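Local coordinates for protein beta-galactosidase (Trichoderma reesei, PDB 3OGR) that probably hydrolyses terminal non-reducing beta-D-galactose residues in beta-D-galactosides, as a member of glycoside hydrolase family 35, at residues A[73-78]-A[95-100]; A[178-183]-A[215-220]; A[235-240]-A[274-279]. All coordinates share one frame; numbering follows the deposited sequence.

Interaction 1 (A[73-78]-A[95-100]); sequences VSFYVD and FSLEPF. With GAL (beta-D-galactopyranose), chain E.
Phe75 offers a face of its ring to the edge of Phe100, and this T-shaped (edge-to-face) pair is the tightly packed part of the contact. The centroids are 5.3 Å apart and the planes stand at 64°. Phe100 CE2 does the touching: it lies over the Phe75 ring, 3.7 Å from Phe75 CG. The two side chains run antiparallel alongside one another, and Phe100 CZ also comes near Phe75 CB. Phe100 reaches in from its helix with CG anti to the backbone N (chi1 -169°), a torsion that carries the ring end out to the strand. There its tip also finds Val73, whose CG1 is 4.1 Å from Phe100 CZ. Tyr58 and Phe62 meet the same Phe100 ring from elsewhere in the chain.

Leu97 packs with a single methyl on two neighbours: Leu97 CD1 is 4.0 Å from Phe75 CE2 and equally far from Val77 CG2. Ile157 of helix 144-163 packs on both Leu97 and Val77. No hydrogen bond joins the two segments, so they are held by apolar contact alone. The loose side is at the partly exposed Ser96 and the exposed Glu98, which touch nothing across the contact: Ser96 OG accepts a capping bond from Glu98 N at 3.0 Å, ahead of the turn that leads into the helix.

Away from this packing, Tyr76 serves the sugar. Its OH accepts a 2.8 Å hydrogen bond from galactose O3, which approaches the edge of the ring near its plane. A buried aromatic seam between strand 72-76 and helix 98-107, with parallel strand 110-116 following, is the packing of a beta-alpha-beta crossover in the TIM barrel of this family, here with a galactose-binding residue on the strand.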
loop_
_atom_site.group_PDB
_atom_site.type_symbol
_atom_site.label_atom_id
_atom_site.label_comp_id
_atom_site.label_asym_id
_atom_site.label_seq_id
_atom_site.Cartn_x
_atom_site.Cartn_y
_atom_site.Cartn_z
ATOM N N VAL A 73 3.645 10.657 4.879
ATOM C CA VAL A 73 3.621 9.408 4.126
ATOM C C VAL A 73 4.948 8.730 4.268
ATOM O O VAL A 73 6.000 9.432 4.240
ATOM C CB VAL A 73 3.249 9.660 2.637
ATOM C CG1 VAL A 73 3.729 8.516 1.723
ATOM C CG2 VAL A 73 1.708 9.855 2.521
ATOM N N SER A 74 4.912 7.393 4.392
ATOM C CA SER A 74 6.152 6.585 4.472
ATOM C C SER A 74 6.271 5.826 3.200
ATOM O O SER A 74 5.269 5.282 2.728
ATOM C CB SER A 74 6.061 5.693 5.704
ATOM O OG SER A 74 7.078 4.727 5.703
ATOM N N PHE A 75 7.467 5.758 2.606
ATOM C CA PHE A 75 7.598 5.065 1.332
ATOM C C PHE A 75 8.883 4.253 1.277
ATOM O O PHE A 75 9.938 4.682 1.778
ATOM C CB PHE A 75 7.564 6.074 0.143
ATOM C CG PHE A 75 8.775 6.989 0.030
ATOM C CD1 PHE A 75 8.909 8.111 0.823
ATOM C CD2 PHE A 75 9.782 6.695 -0.901
ATOM C CE1 PHE A 75 10.038 8.968 0.656
ATOM C CE2 PHE A 75 10.940 7.514 -1.024
ATOM C CZ PHE A 75 11.034 8.662 -0.242
ATOM N N TYR A 76 8.786 3.104 0.621
ATOM C CA TYR A 76 9.959 2.353 0.174
ATOM C C TYR A 76 10.446 2.800 -1.175
ATOM O O TYR A 76 9.671 3.352 -2.030
ATOM C CB TYR A 76 9.623 0.816 0.064
ATOM C CG TYR A 76 9.516 0.089 1.385
ATOM C CD1 TYR A 76 10.505 0.217 2.413
ATOM C CD2 TYR A 76 8.500 -0.880 1.540
ATOM C CE1 TYR A 76 10.390 -0.588 3.624
ATOM C CE2 TYR A 76 8.417 -1.671 2.691
ATOM C CZ TYR A 76 9.344 -1.502 3.725
ATOM O OH TYR A 76 9.227 -2.254 4.860
ATOM N N VAL A 77 11.733 2.505 -1.420
ATOM C CA VAL A 77 12.278 2.533 -2.789
ATOM C C VAL A 77 12.718 1.116 -3.119
ATOM O O VAL A 77 13.297 0.449 -2.256
ATOM C CB VAL A 77 13.442 3.519 -2.888
ATOM C CG1 VAL A 77 13.969 3.610 -4.381
ATOM C CG2 VAL A 77 12.931 4.877 -2.457
ATOM N N ASP A 78 12.377 0.666 -4.340
ATOM C CA ASP A 78 12.716 -0.707 -4.761
ATOM C C ASP A 78 13.987 -0.695 -5.638
ATOM O O ASP A 78 13.960 -0.302 -6.811
ATOM C CB ASP A 78 11.529 -1.272 -5.501
ATOM C CG ASP A 78 11.712 -2.743 -5.907
ATOM O OD1 ASP A 78 12.772 -3.374 -5.728
ATOM O OD2 ASP A 78 10.678 -3.306 -6.433
ATOM N N PHE A 95 10.151 6.075 -12.965
ATOM C CA PHE A 95 10.953 5.690 -11.780
ATOM C C PHE A 95 11.532 6.865 -11.031
ATOM O O PHE A 95 12.134 6.668 -9.964
ATOM C CB PHE A 95 12.058 4.710 -12.211
ATOM C CG PHE A 95 11.492 3.467 -12.867
ATOM C CD1 PHE A 95 10.871 2.503 -12.111
ATOM C CD2 PHE A 95 11.534 3.297 -14.288
ATOM C CE1 PHE A 95 10.310 1.349 -12.684
ATOM C CE2 PHE A 95 10.994 2.132 -14.881
ATOM C CZ PHE A 95 10.370 1.177 -14.063
ATOM N N SER A 96 11.345 8.090 -11.561
ATOM C CA SER A 96 11.815 9.254 -10.806
ATOM C C SER A 96 10.937 9.453 -9.549
ATOM O O SER A 96 9.687 9.313 -9.620
ATOM C CB SER A 96 11.640 10.524 -11.657
ATOM O OG SER A 96 12.046 11.689 -10.960
ATOM N N LEU A 97 11.613 9.826 -8.452
ATOM C CA LEU A 97 10.890 10.220 -7.225
ATOM C C LEU A 97 10.483 11.678 -7.251
ATOM O O LEU A 97 9.731 12.142 -6.385
ATOM C CB LEU A 97 11.731 9.959 -5.980
ATOM C CG LEU A 97 11.947 8.484 -5.673
ATOM C CD1 LEU A 97 12.852 8.388 -4.461
ATOM C CD2 LEU A 97 10.610 7.727 -5.373
ATOM N N GLU A 98 11.001 12.455 -8.223
ATOM C CA GLU A 98 10.748 13.874 -8.180
ATOM C C GLU A 98 9.243 14.225 -8.167
ATOM O O GLU A 98 8.824 15.096 -7.369
ATOM C CB GLU A 98 11.460 14.610 -9.353
ATOM C CG GLU A 98 11.391 16.139 -9.184
ATOM C CD GLU A 98 11.939 16.647 -7.826
ATOM O OE1 GLU A 98 12.869 15.939 -7.201
ATOM O OE2 GLU A 98 11.374 17.763 -7.403
ATOM N N PRO A 99 8.406 13.587 -9.010
ATOM C CA PRO A 99 6.970 13.943 -8.950
ATOM C C PRO A 99 6.317 13.522 -7.643
ATOM O O PRO A 99 5.294 14.091 -7.256
ATOM C CB PRO A 99 6.352 13.163 -10.113
ATOM C CG PRO A 99 7.551 13.003 -11.089
ATOM C CD PRO A 99 8.707 12.652 -10.132
ATOM N N PHE A 100 6.876 12.488 -6.999
ATOM C CA PHE A 100 6.383 12.066 -5.703
ATOM C C PHE A 100 6.727 13.132 -4.630
ATOM O O PHE A 100 5.845 13.567 -3.846
ATOM C CB PHE A 100 7.019 10.711 -5.355
ATOM C CG PHE A 100 6.404 10.031 -4.174
ATOM C CD1 PHE A 100 5.170 9.377 -4.343
ATOM C CD2 PHE A 100 7.093 9.926 -2.945
ATOM C CE1 PHE A 100 4.603 8.620 -3.284
ATOM C CE2 PHE A 100 6.481 9.167 -1.874
ATOM C CZ PHE A 100 5.259 8.522 -2.050
HETATM C C1 GAL E . 6.715 -6.014 7.598
HETATM C C2 GAL E . 7.805 -5.640 6.541
HETATM C C3 GAL E . 7.161 -5.019 5.317
HETATM C C4 GAL E . 6.075 -5.950 4.762
HETATM C C5 GAL E . 5.096 -6.262 5.891
HETATM C C6 GAL E . 4.021 -7.307 5.522
HETATM O O1 GAL E . 7.209 -6.909 8.593
HETATM O O2 GAL E . 8.676 -4.678 7.130
HETATM O O3 GAL E . 8.143 -4.814 4.312
HETATM O O4 GAL E . 6.726 -7.147 4.346
HETATM O O5 GAL E . 5.801 -6.876 6.990
HETATM O O6 GAL E . 3.198 -6.766 4.490
#

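Interaction 2 (A[178-183]-A[215-220]); sequences ENEYSG and NDAFPG. With GAL (beta-D-galactopyranose), chain E.
Hydrogen bonds do most of the joining, and Asn215 uses both ends of its amide. Its CG sits between the backbone N and the carbonyl carbon (chi1 68°), which turns the amide toward Asn179 and Glu180. Its ND2 donates to Asn179 OD1 at 2.9 Å, coming from above the carbonyl plane with the two amides turned 56° apart; Tyr76 OH bonds to the same OD1. Asn215 OD1 accepts from Glu180 N at 2.9 Å in a nearly straight bond (169°). Ser182 OG works in both directions: it donates to the anti lone pair of Asp216 OD1 at 2.6 Å and accepts from Ala217 N at 2.8 Å.

These are loops of the TIM barrel; the first, after strand 172-177, lines the galactose pocket with Asn179 and Glu180, and the second backs it, Asn215 gripping both of them. Asn179 ND2 donates to galactose O2 at 2.9 Å, and galactose O1 donates to Glu180 OE2 at 2.7 Å.

Waters bridge the loops twice, one donating to Glu180 OE2 and Ala217 O, the other to Ser182 O and Asp216 OD1.

Van der Waals contact is sparser. The Ala217 methyl lies 3.4 Å from Glu180 OE1, an oxygen that also accepts from Trp791 NE1.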
loop_
_atom_site.group_PDB
_atom_site.type_symbol
_atom_site.label_atom_id
_atom_site.label_comp_id
_atom_site.label_asym_id
_atom_site.label_seq_id
_atom_site.Cartn_x
_atom_site.Cartn_y
_atom_site.Cartn_z
ATOM N N GLU A 178 17.922 0.181 6.214
ATOM C CA GLU A 178 17.612 -1.271 6.401
ATOM C C GLU A 178 16.113 -1.460 6.613
ATOM O O GLU A 178 15.301 -0.555 6.329
ATOM C CB GLU A 178 18.505 -1.869 7.545
ATOM C CG GLU A 178 19.554 -2.883 7.048
ATOM C CD GLU A 178 18.943 -4.269 6.687
ATOM O OE1 GLU A 178 17.777 -4.550 7.067
ATOM O OE2 GLU A 178 19.660 -5.131 6.085
ATOM N N ASN A 179 15.731 -2.665 7.027
ATOM C CA ASN A 179 14.304 -2.936 7.255
ATOM C C ASN A 179 14.167 -4.140 8.188
ATOM O O ASN A 179 14.589 -5.263 7.817
ATOM C CB ASN A 179 13.558 -3.240 5.938
ATOM C CG ASN A 179 12.054 -3.295 6.184
ATOM O OD1 ASN A 179 11.424 -2.231 6.336
ATOM N ND2 ASN A 179 11.453 -4.477 6.240
ATOM N N GLU A 180 13.537 -3.952 9.343
ATOM C CA GLU A 180 13.335 -5.055 10.288
ATOM C C GLU A 180 14.603 -5.915 10.480
ATOM O O GLU A 180 14.632 -7.126 10.280
ATOM C CB GLU A 180 12.146 -5.959 9.910
ATOM C CG GLU A 180 10.811 -5.168 10.043
ATOM C CD GLU A 180 9.582 -6.091 10.231
ATOM O OE1 GLU A 180 9.659 -7.313 10.013
ATOM O OE2 GLU A 180 8.483 -5.550 10.587
ATOM N N TYR A 181 15.686 -5.228 10.785
ATOM C CA TYR A 181 16.972 -5.898 11.074
ATOM C C TYR A 181 16.857 -6.393 12.502
ATOM O O TYR A 181 17.185 -5.694 13.418
ATOM C CB TYR A 181 18.122 -4.933 10.783
ATOM C CG TYR A 181 19.477 -5.645 11.036
ATOM C CD1 TYR A 181 19.955 -6.603 10.130
ATOM C CD2 TYR A 181 20.220 -5.412 12.206
ATOM C CE1 TYR A 181 21.172 -7.257 10.377
ATOM C CE2 TYR A 181 21.402 -6.059 12.450
ATOM C CZ TYR A 181 21.872 -6.982 11.542
ATOM O OH TYR A 181 23.051 -7.653 11.768
ATOM N N SER A 182 16.272 -7.597 12.623
ATOM C CA SER A 182 15.708 -7.953 13.938
ATOM C C SER A 182 16.083 -9.304 14.493
ATOM O O SER A 182 15.791 -9.607 15.634
ATOM C CB SER A 182 14.189 -7.824 13.878
ATOM O OG SER A 182 13.858 -6.453 13.523
ATOM N N GLY A 183 16.718 -10.094 13.650
ATOM C CA GLY A 183 17.217 -11.440 14.047
ATOM C C GLY A 183 17.998 -12.029 12.880
ATOM O O GLY A 183 18.131 -11.403 11.784
ATOM N N ASN A 215 13.037 0.139 12.351
ATOM C CA ASN A 215 11.736 -0.543 12.433
ATOM C C ASN A 215 11.948 -1.984 12.827
ATOM O O ASN A 215 11.750 -2.901 12.069
ATOM C CB ASN A 215 10.918 -0.410 11.106
ATOM C CG ASN A 215 11.513 -1.155 9.932
ATOM O OD1 ASN A 215 12.726 -1.185 9.712
ATOM N ND2 ASN A 215 10.608 -1.671 9.068
ATOM N N ASP A 216 12.314 -2.169 14.086
ATOM C CA ASP A 216 12.515 -3.502 14.617
ATOM C C ASP A 216 11.203 -4.284 14.434
ATOM O O ASP A 216 10.103 -3.752 14.630
ATOM C CB ASP A 216 12.947 -3.348 16.079
ATOM C CG ASP A 216 13.835 -4.406 16.580
ATOM O OD1 ASP A 216 14.140 -5.458 15.907
ATOM O OD2 ASP A 216 14.178 -4.299 17.829
ATOM N N ALA A 217 11.303 -5.547 14.029
ATOM C CA ALA A 217 10.073 -6.363 13.783
ATOM C C ALA A 217 9.214 -6.556 14.999
ATOM O O ALA A 217 7.977 -6.757 14.882
ATOM C CB ALA A 217 10.484 -7.737 13.254
ATOM N N PHE A 218 9.849 -6.477 16.171
ATOM C CA PHE A 218 9.173 -6.547 17.467
ATOM C C PHE A 218 10.035 -5.713 18.406
ATOM O O PHE A 218 11.121 -5.284 18.021
ATOM C CB PHE A 218 9.111 -8.022 17.928
ATOM C CG PHE A 218 10.458 -8.659 18.172
ATOM C CD1 PHE A 218 11.225 -9.145 17.112
ATOM C CD2 PHE A 218 10.940 -8.791 19.493
ATOM C CE1 PHE A 218 12.532 -9.732 17.344
ATOM C CE2 PHE A 218 12.235 -9.346 19.714
ATOM C CZ PHE A 218 13.003 -9.799 18.636
ATOM N N PRO A 219 9.614 -5.504 19.640
ATOM C CA PRO A 219 10.410 -4.692 20.588
ATOM C C PRO A 219 11.631 -5.503 21.121
ATOM O O PRO A 219 11.658 -5.971 22.265
ATOM C CB PRO A 219 9.389 -4.380 21.731
ATOM C CG PRO A 219 8.091 -4.693 21.170
ATOM C CD PRO A 219 8.296 -5.846 20.205
ATOM N N GLY A 220 12.622 -5.672 20.271
ATOM C CA GLY A 220 13.816 -6.473 20.568
ATOM C C GLY A 220 14.974 -5.576 20.988
ATOM O O GLY A 220 16.064 -6.091 21.378
HETATM C C1 GAL E . 6.715 -6.014 7.598
HETATM C C2 GAL E . 7.805 -5.640 6.541
HETATM C C3 GAL E . 7.161 -5.019 5.317
HETATM C C4 GAL E . 6.075 -5.950 4.762
HETATM C C5 GAL E . 5.096 -6.262 5.891
HETATM C C6 GAL E . 4.021 -7.307 5.522
HETATM O O1 GAL E . 7.209 -6.909 8.593
HETATM O O2 GAL E . 8.676 -4.678 7.130
HETATM O O3 GAL E . 8.143 -4.814 4.312
HETATM O O4 GAL E . 6.726 -7.147 4.346
HETATM O O5 GAL E . 5.801 -6.876 6.990
HETATM O O6 GAL E . 3.198 -6.766 4.490
HETATM O O HOH W 1 6.505 -6.805 12.602
HETATM O O HOH W 2 15.574 -7.310 17.364
#

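Interaction 3 (A[235-240]-A[274-279]); sequences YGHDGY and FSLVEF. With GAL (beta-D-galactopyranose), chain E.
Two parallel strands of the barrel wall, 236-239 and 275-280, meet here, with His237 and Gly239 of the first bonded to backbone atoms of the second. His237 uses both backbone groups: its N donates to Ser275 O at 3.2 Å, and its O accepts from Val277 N at 3.0 Å. Two residues on, Gly239 N donates to Glu278 O at 2.9 Å. Between these bonds the second strand bends sharply at Val277 and Glu278.

On the helix side, His237 CE1 lies 3.3 Å from Leu276 CD2, the two side chains running together, while NE2 meets the edge of the Phe274 ring. The imidazole is held in its rotation by ND1, which donates to Asp238 O in the ring plane. Helix 261-268, which links the strands in a beta-alpha-beta crossover, brings Trp261 edge-to-face with His237.

The opposite face carries Glu278, at the galactose site. With CG anti to the carbonyl carbon (chi1 -62°) and the chain extended beyond, its carboxylate reaches the sugar, where OE2 accepts from galactose O2 at 2.9 Å. Arg114 NH1 makes a salt bridge to the same OE2. Tyr240 OH donates to Glu278 OE1 at 2.6 Å, meeting it on the anti side, with ring and carboxylate planes 78° apart. An alanine in place of Glu278 would probably leave galactose O2 and Tyr240 OH without these acceptors and Arg114 without its salt bridge. The Asp238 carboxylate lies beside that of Glu278, OD2 3.4 Å from Glu278 OE2, two acceptors with no hydrogen bond between them; Asn215 ND2 bonds weakly to Asp238 OD2.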
loop_
_atom_site.group_PDB
_atom_site.type_symbol
_atom_site.label_atom_id
_atom_site.label_comp_id
_atom_site.label_asym_id
_atom_site.label_seq_id
_atom_site.Cartn_x
_atom_site.Cartn_y
_atom_site.Cartn_z
ATOM N N TYR A 235 14.346 4.908 18.155
ATOM C CA TYR A 235 14.002 3.495 18.048
ATOM C C TYR A 235 12.543 3.293 17.633
ATOM O O TYR A 235 11.635 3.805 18.300
ATOM C CB TYR A 235 14.269 2.819 19.451
ATOM C CG TYR A 235 13.882 1.354 19.400
ATOM C CD1 TYR A 235 14.698 0.389 18.764
ATOM C CD2 TYR A 235 12.697 0.921 20.006
ATOM C CE1 TYR A 235 14.342 -0.941 18.698
ATOM C CE2 TYR A 235 12.316 -0.428 19.946
ATOM C CZ TYR A 235 13.177 -1.355 19.323
ATOM O OH TYR A 235 12.816 -2.692 19.291
ATOM N N GLY A 236 12.329 2.567 16.540
ATOM C CA GLY A 236 10.974 2.282 16.103
ATOM C C GLY A 236 10.792 0.781 16.030
ATOM O O GLY A 236 11.764 0.017 15.909
ATOM N N HIS A 237 9.532 0.345 16.140
ATOM C CA HIS A 237 9.254 -1.066 15.897
ATOM C C HIS A 237 7.881 -1.217 15.204
ATOM O O HIS A 237 7.146 -0.229 15.033
ATOM C CB HIS A 237 9.349 -1.971 17.146
ATOM C CG HIS A 237 8.223 -1.776 18.120
ATOM N ND1 HIS A 237 6.992 -2.408 17.996
ATOM C CD2 HIS A 237 8.193 -1.104 19.313
ATOM C CE1 HIS A 237 6.234 -2.094 19.058
ATOM N NE2 HIS A 237 6.940 -1.292 19.855
ATOM N N ASP A 238 7.576 -2.437 14.778
ATOM C CA ASP A 238 6.401 -2.682 13.960
ATOM C C ASP A 238 5.406 -3.560 14.699
ATOM O O ASP A 238 5.712 -4.081 15.815
ATOM C CB ASP A 238 6.858 -3.377 12.671
ATOM C CG ASP A 238 7.736 -2.470 11.800
ATOM O OD1 ASP A 238 7.821 -1.260 12.050
ATOM O OD2 ASP A 238 8.380 -3.005 10.816
ATOM N N GLY A 239 4.229 -3.749 14.102
ATOM C CA GLY A 239 3.292 -4.690 14.670
ATOM C C GLY A 239 2.165 -5.007 13.720
ATOM O O GLY A 239 1.552 -4.098 13.125
ATOM N N TYR A 240 1.929 -6.320 13.544
ATOM C CA TYR A 240 0.831 -6.862 12.760
ATOM C C TYR A 240 0.088 -7.856 13.585
ATOM O O TYR A 240 0.122 -9.091 13.322
ATOM C CB TYR A 240 1.341 -7.487 11.449
ATOM C CG TYR A 240 1.965 -6.431 10.537
ATOM C CD1 TYR A 240 3.294 -6.029 10.706
ATOM C CD2 TYR A 240 1.204 -5.834 9.497
ATOM C CE1 TYR A 240 3.921 -5.053 9.815
ATOM C CE2 TYR A 240 1.785 -4.909 8.626
ATOM C CZ TYR A 240 3.103 -4.517 8.824
ATOM O OH TYR A 240 3.667 -3.616 7.950
ATOM N N PHE A 274 7.699 7.257 21.343
ATOM C CA PHE A 274 7.173 5.891 21.052
ATOM C C PHE A 274 6.675 5.856 19.592
ATOM O O PHE A 274 5.775 6.599 19.216
ATOM C CB PHE A 274 6.099 5.462 22.056
ATOM C CG PHE A 274 5.453 4.137 21.687
ATOM C CD1 PHE A 274 6.209 3.048 21.176
ATOM C CD2 PHE A 274 4.062 4.010 21.834
ATOM C CE1 PHE A 274 5.600 1.829 20.840
ATOM C CE2 PHE A 274 3.427 2.771 21.505
ATOM C CZ PHE A 274 4.189 1.716 20.990
ATOM N N SER A 275 7.338 4.996 18.796
ATOM C CA SER A 275 7.180 5.011 17.335
ATOM C C SER A 275 6.794 3.614 16.821
ATOM O O SER A 275 7.540 2.628 17.008
ATOM C CB SER A 275 8.521 5.421 16.693
ATOM O OG SER A 275 8.854 6.742 17.123
ATOM N N LEU A 276 5.686 3.570 16.127
ATOM C CA LEU A 276 5.279 2.338 15.407
ATOM C C LEU A 276 5.441 2.669 13.925
ATOM O O LEU A 276 4.613 3.374 13.307
ATOM C CB LEU A 276 3.837 1.967 15.708
ATOM C CG LEU A 276 3.613 1.466 17.178
ATOM C CD1 LEU A 276 2.079 1.360 17.453
ATOM C CD2 LEU A 276 4.319 0.075 17.420
ATOM N N VAL A 277 6.578 2.219 13.380
ATOM C CA VAL A 277 6.995 2.602 12.021
ATOM C C VAL A 277 6.193 1.866 10.972
ATOM O O VAL A 277 5.973 2.326 9.869
ATOM C CB VAL A 277 8.547 2.432 11.889
ATOM C CG1 VAL A 277 8.988 2.686 10.424
ATOM C CG2 VAL A 277 9.237 3.461 12.776
ATOM N N GLU A 278 5.708 0.662 11.349
ATOM C CA GLU A 278 4.677 -0.042 10.527
ATOM C C GLU A 278 3.668 -0.636 11.477
ATOM O O GLU A 278 4.044 -1.469 12.334
ATOM C CB GLU A 278 5.275 -1.205 9.736
ATOM C CG GLU A 278 6.360 -0.780 8.694
ATOM C CD GLU A 278 6.954 -1.985 8.038
ATOM O OE1 GLU A 278 6.245 -3.029 7.959
ATOM O OE2 GLU A 278 8.101 -1.909 7.604
ATOM N N PHE A 279 2.415 -0.229 11.371
ATOM C CA PHE A 279 1.371 -0.955 12.096
ATOM C C PHE A 279 0.298 -1.357 11.091
ATOM O O PHE A 279 -0.037 -0.587 10.146
ATOM C CB PHE A 279 0.741 -0.063 13.164
ATOM C CG PHE A 279 -0.145 -0.832 14.073
ATOM C CD1 PHE A 279 0.389 -1.690 15.060
ATOM C CD2 PHE A 279 -1.531 -0.815 13.865
ATOM C CE1 PHE A 279 -0.447 -2.432 15.880
ATOM C CE2 PHE A 279 -2.396 -1.624 14.646
ATOM C CZ PHE A 279 -1.826 -2.404 15.672
HETATM C C1 GAL E . 6.715 -6.014 7.598
HETATM C C2 GAL E . 7.805 -5.640 6.541
HETATM C C3 GAL E . 7.161 -5.019 5.317
HETATM C C4 GAL E . 6.075 -5.950 4.762
HETATM C C5 GAL E . 5.096 -6.262 5.891
HETATM C C6 GAL E . 4.021 -7.307 5.522
HETATM O O1 GAL E . 7.209 -6.909 8.593
HETATM O O2 GAL E . 8.676 -4.678 7.130
HETATM O O3 GAL E . 8.143 -4.814 4.312
HETATM O O4 GAL E . 6.726 -7.147 4.346
HETATM O O5 GAL E . 5.801 -6.876 6.990
HETATM O O6 GAL E . 3.198 -6.766 4.490
HETATM O O HOH W 3 9.229 2.776 19.329
#

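How the interactions relate
Along the chain the three contacts follow in series, each closing before the next opens, all within the TIM barrel of family 35. Interactions 2 and 3 are close neighbours, their centres about 9 Å apart; interaction 1 lies about 22 Å from the centre of interaction 2 and about 21 Å from that of interaction 3. Interactions 1 and 3 reach the same curled sheet through strands 72-76 and 275-280, whereas interaction 2 ties loops together. All three converge on one galactose, and interactions 2 and 3 bring two acidic groups together, Glu180 OE2 and Asp238 OD2, 2.6 Å apart. Residues far apart in sequence thus build a single sugar pocket at the barrel strand ends.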